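PDB 3IBY: Fe(2+) transporter FeoB from Legionella pneumophila, which probably transports ferrous iron across the inner membrane in a GTP-driven uptake system, of which this chain is the cytosolic part carrying the G domain. Local coordinates for residues A[7-12]-A[96-101]; A[119-124]-A[145-150]. All blocks are in the same frame, centred on the assembly; numbering follows the deposited sequence.

Contact 1. Residues A[7-12]-A[96-101]; sequences IGNPNC and LERHLY
CG of Asn-9 and CG of His-99 both stand anti to their own carbonyl carbons, beside the backbone N (chi1 about -80° in each), and the two flat groups stack. Asn-9 belongs to the P-loop (Walker A motif), residues 8-15, which follows strand 3-8 in this G domain and is predicted to bind GTP; His-99 lies in the first turns of helix 96-106. The stacking is seen in two measures: the amide and ring planes are 27° apart, and CB of Asn-9 stands 3.6 Å from the ring centroid of His-99, 18° off the normal, a CH-pi contact over one face, offset toward the rim. The same ring is met at its edge from the P-loop, where CB of Cys-12 lies 3.7 Å from NE2 of His-99. One loop thus touches the imidazole both over a face and at the edge.

Arg-98, extended from CG to NE, brings its guanidinium edge to the end of the Asn-9 side chain, the two planes being steeply inclined. Tyr-59 touches both Asn-9 and Arg-98, and Asp-92 of strand 86-92 touches His-99. Pro-10 also comes near Gly-57, another residue predicted to bind GTP. Toward the exposed end of the contact, NH2 of Arg-98 lies 4.0 Å from CD of Pro-10.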
# COMPACT_ATOMS: atom_id res chain seq x y z
N ILE A 7 -5.21 0.93 4.50
CA ILE A 7 -4.03 1.75 4.25
C ILE A 7 -4.24 2.76 3.14
O ILE A 7 -4.85 2.44 2.10
CB ILE A 7 -2.82 0.88 3.77
CG1 ILE A 7 -2.81 -0.45 4.52
CG2 ILE A 7 -1.52 1.64 3.94
CD1 ILE A 7 -1.47 -1.17 4.51
N GLY A 8 -3.69 3.95 3.31
CA GLY A 8 -3.62 4.93 2.22
C GLY A 8 -2.76 6.15 2.55
O GLY A 8 -2.02 6.18 3.52
N ASN A 9 -2.84 7.14 1.69
CA ASN A 9 -2.32 8.45 1.96
C ASN A 9 -3.26 9.10 2.98
O ASN A 9 -4.39 8.69 3.08
CB ASN A 9 -2.30 9.26 0.68
CG ASN A 9 -1.15 8.92 -0.20
OD1 ASN A 9 -0.83 7.77 -0.40
ND2 ASN A 9 -0.52 9.94 -0.76
N PRO A 10 -2.81 10.16 3.67
CA PRO A 10 -3.64 10.99 4.55
C PRO A 10 -4.81 11.59 3.83
O PRO A 10 -4.76 11.74 2.63
CB PRO A 10 -2.71 12.15 4.94
CG PRO A 10 -1.35 11.67 4.68
CD PRO A 10 -1.48 10.77 3.48
N ASN A 11 -5.88 11.91 4.55
CA ASN A 11 -6.98 12.70 3.96
C ASN A 11 -7.55 12.10 2.64
O ASN A 11 -7.88 12.87 1.70
CB ASN A 11 -6.56 14.18 3.72
CG ASN A 11 -6.29 14.96 5.04
OD1 ASN A 11 -6.87 14.68 6.10
ND2 ASN A 11 -5.43 15.97 4.95
N CYS A 12 -7.67 10.77 2.56
CA CYS A 12 -8.27 10.14 1.36
C CYS A 12 -9.69 9.56 1.59
O CYS A 12 -10.17 8.77 0.75
CB CYS A 12 -7.34 9.09 0.73
SG CYS A 12 -7.17 7.55 1.62
N LEU A 96 -4.53 10.33 -8.05
CA LEU A 96 -4.18 8.97 -8.39
C LEU A 96 -2.69 8.80 -8.43
O LEU A 96 -2.14 7.94 -7.77
CB LEU A 96 -4.80 8.62 -9.74
CG LEU A 96 -4.80 7.15 -10.12
CD1 LEU A 96 -5.62 6.34 -9.08
CD2 LEU A 96 -5.28 6.96 -11.57
N GLU A 97 -2.00 9.63 -9.18
CA GLU A 97 -0.58 9.43 -9.37
C GLU A 97 0.21 9.44 -8.06
O GLU A 97 1.13 8.60 -7.87
CB GLU A 97 -0.02 10.45 -10.33
CG GLU A 97 1.37 10.11 -10.77
CD GLU A 97 1.82 10.91 -11.98
OE1 GLU A 97 2.98 10.74 -12.40
OE2 GLU A 97 1.02 11.71 -12.48
N ARG A 98 -0.13 10.37 -7.16
CA ARG A 98 0.56 10.40 -5.86
C ARG A 98 0.20 9.13 -5.09
O ARG A 98 1.07 8.43 -4.57
CB ARG A 98 0.24 11.64 -5.04
CG ARG A 98 0.72 11.57 -3.60
CD ARG A 98 0.64 12.93 -2.81
NE ARG A 98 0.47 12.62 -1.37
CZ ARG A 98 1.14 13.15 -0.34
NH1 ARG A 98 2.01 14.13 -0.47
NH2 ARG A 98 0.87 12.70 0.88
N HIS A 99 -1.09 8.80 -5.09
CA HIS A 99 -1.60 7.79 -4.18
C HIS A 99 -1.12 6.41 -4.54
O HIS A 99 -1.01 5.55 -3.68
CB HIS A 99 -3.11 7.84 -4.11
CG HIS A 99 -3.63 8.88 -3.17
ND1 HIS A 99 -2.98 10.08 -2.96
CD2 HIS A 99 -4.74 8.91 -2.40
CE1 HIS A 99 -3.68 10.80 -2.09
NE2 HIS A 99 -4.74 10.11 -1.73
N LEU A 100 -0.81 6.18 -5.82
CA LEU A 100 -0.29 4.90 -6.26
C LEU A 100 1.19 4.68 -5.90
O LEU A 100 1.76 3.59 -6.12
CB LEU A 100 -0.43 4.80 -7.76
CG LEU A 100 -1.84 4.57 -8.23
CD1 LEU A 100 -1.89 4.69 -9.75
CD2 LEU A 100 -2.31 3.22 -7.76
N TYR A 101 1.87 5.70 -5.40
CA TYR A 101 3.23 5.45 -4.98
C TYR A 101 3.16 4.42 -3.88
O TYR A 101 3.82 3.39 -3.95
CB TYR A 101 3.90 6.73 -4.50
CG TYR A 101 5.39 6.66 -4.38
CD1 TYR A 101 6.20 7.02 -5.43
CD2 TYR A 101 5.99 6.26 -3.18
CE1 TYR A 101 7.58 6.99 -5.31
CE2 TYR A 101 7.36 6.21 -3.06
CZ TYR A 101 8.16 6.60 -4.13
OH TYR A 101 9.53 6.59 -4.02

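Contact 2. Residues A[119-124]-A[145-150]; sequences MMDIAE and PIQAHK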
# COMPACT_ATOMS: atom_id res chain seq x y z
N MET A 119 -13.86 8.74 -3.77
CA MET A 119 -14.06 10.13 -4.20
C MET A 119 -14.35 10.23 -5.68
O MET A 119 -13.96 11.20 -6.36
CB MET A 119 -12.86 10.97 -3.84
CG MET A 119 -12.39 10.81 -2.42
SD MET A 119 -13.55 11.44 -1.23
CE MET A 119 -12.45 11.93 0.11
N MET A 120 -15.05 9.22 -6.16
CA MET A 120 -15.40 9.19 -7.57
C MET A 120 -16.29 10.39 -7.95
O MET A 120 -16.31 10.82 -9.14
CB MET A 120 -16.11 7.88 -7.91
CG MET A 120 -15.28 6.64 -7.77
SD MET A 120 -13.87 6.67 -8.85
CE MET A 120 -14.56 6.47 -10.50
N ASP A 121 -17.03 10.90 -6.97
CA ASP A 121 -17.96 11.99 -7.21
C ASP A 121 -17.16 13.27 -7.37
O ASP A 121 -17.40 14.05 -8.31
CB ASP A 121 -19.05 12.09 -6.11
CG ASP A 121 -18.50 12.21 -4.68
OD1 ASP A 121 -17.35 11.77 -4.38
OD2 ASP A 121 -19.23 12.72 -3.83
N ILE A 122 -16.17 13.47 -6.50
CA ILE A 122 -15.34 14.69 -6.56
C ILE A 122 -14.49 14.62 -7.81
O ILE A 122 -14.30 15.61 -8.49
CB ILE A 122 -14.41 14.89 -5.35
CG1 ILE A 122 -15.17 14.71 -4.02
CG2 ILE A 122 -13.76 16.28 -5.43
CD1 ILE A 122 -16.26 15.70 -3.76
N ALA A 123 -13.96 13.43 -8.08
CA ALA A 123 -13.27 13.11 -9.33
C ALA A 123 -14.04 13.57 -10.54
O ALA A 123 -13.47 14.19 -11.43
CB ALA A 123 -13.05 11.62 -9.44
N GLU A 124 -15.32 13.21 -10.60
CA GLU A 124 -16.18 13.57 -11.73
C GLU A 124 -16.46 15.07 -11.84
O GLU A 124 -16.45 15.63 -12.95
CB GLU A 124 -17.52 12.83 -11.65
CG GLU A 124 -18.39 13.07 -12.95
CD GLU A 124 -19.85 12.62 -12.81
OE1 GLU A 124 -20.40 12.62 -11.69
OE2 GLU A 124 -20.46 12.26 -13.84
N PRO A 145 -14.45 0.97 -7.43
CA PRO A 145 -14.87 2.36 -7.33
C PRO A 145 -15.94 2.53 -6.26
O PRO A 145 -16.90 1.76 -6.25
CB PRO A 145 -15.49 2.65 -8.69
CG PRO A 145 -15.07 1.54 -9.58
CD PRO A 145 -14.71 0.39 -8.76
N ILE A 146 -15.75 3.53 -5.39
CA ILE A 146 -16.69 3.84 -4.29
C ILE A 146 -16.89 5.34 -3.99
O ILE A 146 -16.22 6.21 -4.54
CB ILE A 146 -16.22 3.18 -2.96
CG1 ILE A 146 -14.89 3.79 -2.47
CG2 ILE A 146 -16.09 1.66 -3.11
CD1 ILE A 146 -14.56 3.52 -1.01
N GLN A 147 -17.85 5.62 -3.12
CA GLN A 147 -18.02 6.94 -2.49
C GLN A 147 -18.39 6.67 -1.04
O GLN A 147 -19.56 6.45 -0.69
CB GLN A 147 -19.11 7.75 -3.17
CG GLN A 147 -18.95 7.93 -4.66
CD GLN A 147 -20.14 8.62 -5.28
OE1 GLN A 147 -20.51 8.32 -6.40
NE2 GLN A 147 -20.77 9.50 -4.53
N ALA A 148 -17.36 6.63 -0.21
CA ALA A 148 -17.49 6.09 1.11
C ALA A 148 -18.45 6.97 1.85
O ALA A 148 -19.33 6.49 2.56
CB ALA A 148 -16.12 6.08 1.79
N HIS A 149 -18.27 8.28 1.68
CA HIS A 149 -19.15 9.29 2.33
C HIS A 149 -20.65 9.10 2.02
O HIS A 149 -21.50 9.61 2.73
CB HIS A 149 -18.68 10.73 2.01
CG HIS A 149 -18.49 11.01 0.55
ND1 HIS A 149 -17.68 10.24 -0.26
CD2 HIS A 149 -19.00 11.97 -0.25
CE1 HIS A 149 -17.71 10.72 -1.49
NE2 HIS A 149 -18.52 11.76 -1.52
N LYS A 150 -20.95 8.37 0.96
CA LYS A 150 -22.31 8.18 0.50
C LYS A 150 -22.68 6.70 0.43
O LYS A 150 -23.75 6.36 -0.04
CB LYS A 150 -22.46 8.86 -0.87
CG LYS A 150 -22.45 10.39 -0.81
CD LYS A 150 -22.16 11.04 -2.18
CE LYS A 150 -23.16 10.65 -3.23
NZ LYS A 150 -23.01 11.44 -4.47
O HOH W 1 -21.52 13.76 -3.94
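Two elements predicted to bind GTP, which in G domains read the guanine base, meet here: the NKxD-type element, with Met-119 in the lysine position and Asp-121 in that of the aspartate, and the loop 146-150 that follows strand 143-145, matching the G5 region. Asp-121 and His-149 both start with CG between backbone N and carbonyl carbon (chi1 near 55° in each), and their ends meet tip to tip. NE2 of His-149 donates to OD2 of Asp-121 over 2.6 Å at 162°, entering on the syn side, tilted out of the carboxylate plane, with OD2 close to the ring plane. A water bridges the same oxygen to Lys-150: it donates to OD2 of Asp-121 and accepts from NZ of Lys-150 at 2.8 Å. NZ of Lys-150 itself is 4.0 Å from OD2 of Asp-121; this ammonium and the imidazole N-H would both favour the charged carboxylate.

The Gln-147 amide stacks on the carboxylate, their planes 18° apart. On the side toward strand 143-145, CG of Met-120 lies 3.4 Å from O of Ile-146 and 4.1 Å from CB of Pro-145. Asn-118, at the end of strand 113-118, accepts a hydrogen bond from the backbone N of Ala-148. Ile-146, Ala-148 and His-149 lean on helix 14-22, while Met-120 and Ala-123 touch Ala-93, beyond strand 86-92.

Both contacts pair a loop with the start of a helix at the C-terminal ends of the parallel strands of the G domain, yet they differ in depth. Contact 1 is largely buried, its centre about 9 Å from the chain centre; contact 2 lies at the surface, about 20 Å out. The chemistry follows: 7-12 with 96-101 relies on stacking and CH-pi packing, whereas 119-124 with 145-150 is held by a histidine-carboxylate hydrogen bond and a water bridge. Contact 2 also buries more area, 321 against 226 Å². Their centres are 14 Å apart and they touch directly, C of Cys-12 lying 3.9 Å from CE of Met-119, and ND2 of Asn-118 donates a hydrogen bond to O of Cys-12.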